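Local coordinates for protein alpha-galactosidase (Thermus thermophilus, PDB 6LCJ) that probably hydrolyses terminal alpha-linked galactose from oligosaccharides, as a hexameric glycosidase of family GH36, at residues 101-106 with 138-143. Sequence-based numbering, arbitrary orientation.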
# COMPACT_ATOMS: atom_id res chain seq x y z
N GLY E 101 -46.15 -0.41 0.39
CA GLY E 101 -46.14 0.63 1.40
C GLY E 101 -46.42 0.17 2.82
O GLY E 101 -46.63 1.02 3.70
N ARG E 102 -46.45 -1.13 3.07
CA ARG E 102 -46.51 -1.62 4.43
C ARG E 102 -45.10 -1.87 4.95
O ARG E 102 -44.18 -2.18 4.18
CB ARG E 102 -47.37 -2.88 4.52
CG ARG E 102 -48.83 -2.58 4.16
CD ARG E 102 -49.80 -3.64 4.66
NE ARG E 102 -49.58 -4.93 4.01
CZ ARG E 102 -49.80 -6.10 4.59
NH1 ARG E 102 -50.27 -6.14 5.84
NH2 ARG E 102 -49.57 -7.23 3.93
N ALA E 103 -44.92 -1.71 6.25
CA ALA E 103 -43.60 -1.78 6.87
C ALA E 103 -43.53 -2.96 7.85
O ALA E 103 -44.46 -3.21 8.61
CB ALA E 103 -43.27 -0.48 7.60
N LEU E 104 -42.41 -3.68 7.80
CA LEU E 104 -42.07 -4.65 8.83
C LEU E 104 -41.15 -3.94 9.81
O LEU E 104 -40.03 -3.56 9.46
CB LEU E 104 -41.40 -5.88 8.22
CG LEU E 104 -40.98 -6.97 9.20
CD1 LEU E 104 -42.21 -7.71 9.70
CD2 LEU E 104 -40.01 -7.92 8.53
N LEU E 105 -41.62 -3.76 11.04
CA LEU E 105 -40.92 -2.98 12.06
C LEU E 105 -40.37 -3.90 13.14
O LEU E 105 -41.08 -4.76 13.65
CB LEU E 105 -41.84 -1.94 12.69
CG LEU E 105 -41.27 -0.98 13.74
CD1 LEU E 105 -41.98 0.37 13.69
CD2 LEU E 105 -41.34 -1.57 15.16
N LEU E 106 -39.11 -3.67 13.50
CA LEU E 106 -38.46 -4.32 14.63
C LEU E 106 -37.87 -3.23 15.51
O LEU E 106 -36.95 -2.53 15.09
CB LEU E 106 -37.36 -5.28 14.15
CG LEU E 106 -36.55 -5.93 15.27
CD1 LEU E 106 -37.37 -7.06 15.92
CD2 LEU E 106 -35.18 -6.41 14.77
N GLY E 138 -47.58 -4.09 8.91
CA GLY E 138 -48.80 -3.38 8.63
C GLY E 138 -48.51 -2.05 7.98
O GLY E 138 -47.38 -1.77 7.57
N PRO E 139 -49.54 -1.22 7.85
CA PRO E 139 -49.34 0.13 7.31
C PRO E 139 -48.29 0.88 8.12
O PRO E 139 -48.22 0.76 9.34
CB PRO E 139 -50.73 0.78 7.45
CG PRO E 139 -51.67 -0.35 7.50
CD PRO E 139 -50.96 -1.48 8.17
N GLU E 140 -47.47 1.65 7.40
CA GLU E 140 -46.32 2.34 8.00
C GLU E 140 -46.71 3.10 9.26
O GLU E 140 -46.10 2.93 10.32
CB GLU E 140 -45.73 3.28 6.95
CG GLU E 140 -44.27 3.60 7.13
CD GLU E 140 -43.71 4.36 5.94
OE1 GLU E 140 -43.43 3.72 4.89
OE2 GLU E 140 -43.57 5.60 6.04
N GLU E 141 -47.75 3.94 9.17
CA GLU E 141 -48.07 4.84 10.27
C GLU E 141 -48.63 4.08 11.47
O GLU E 141 -48.34 4.43 12.62
CB GLU E 141 -49.05 5.92 9.80
CG GLU E 141 -48.35 7.17 9.24
CD GLU E 141 -49.21 7.97 8.25
OE1 GLU E 141 -49.00 7.82 7.02
OE2 GLU E 141 -50.08 8.76 8.70
N GLU E 142 -49.43 3.04 11.23
CA GLU E 142 -49.96 2.31 12.37
C GLU E 142 -48.85 1.57 13.11
O GLU E 142 -48.82 1.54 14.34
CB GLU E 142 -51.06 1.34 11.93
CG GLU E 142 -51.85 0.70 13.11
CD GLU E 142 -51.95 1.59 14.38
OE1 GLU E 142 -52.44 2.75 14.28
OE2 GLU E 142 -51.52 1.12 15.48
N VAL E 143 -47.92 1.00 12.36
CA VAL E 143 -46.89 0.15 12.93
C VAL E 143 -45.94 0.97 13.81
O VAL E 143 -45.57 0.55 14.92
CB VAL E 143 -46.19 -0.60 11.76
CG1 VAL E 143 -44.73 -0.35 11.70
CG2 VAL E 143 -46.52 -2.08 11.78
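With CG of Arg102 beside the backbone N (chi1 -64°) and its chain bent at chi3 (-66°), the aliphatic part of the arginine runs alongside the peptide joining Gly138 to Pro139. Leu105, its CG anti to the backbone N, lies alongside Val143, the two side chains pointing past each other. Two backbone hydrogen bonds join Ala103 and Gly138 as an antiparallel hydrogen-bonded pair. The shorter and straighter runs from Ala103 N to Gly138 O, 2.8 Å, the donor lying nearly along the C=O axis; the return bond from Gly138 N to Ala103 O is longer, 3.3 Å, with the donor above the carbonyl plane. A side chain on Gly138 would collide with the proline ring, so glycine suits the corner. Pro139, which needs no N-H at this non-hydrogen-bonded position opposite Arg102, takes the N-cap position, and its carbonyl accepts the first helical bond, from Val143 N at 3.0 Å. Arg102 suits this place because its methylenes cover the peptide while NE meets Asp100 in a salt bridge and NH1 donates to Gly9 O; an alanine here would lose both polar links and would probably loosen the packing over the turn. The small Ala103 lets the start of the helix come close, with CB 4.2 Å from Glu140 CA, and the glutamate carries its carboxylate on to a salt bridge with Arg97. Farther along, CG1 of Val143 lies 3.4 Å from CB and 3.5 Å from CD1 of Leu105, two buried apolar side chains. Such a turn from strand into helix marks where the chain leaves strand 132-137 of the antiparallel sheet of the N-terminal beta-sandwich, with helix 140-149 packing against neighbouring strand 102-108.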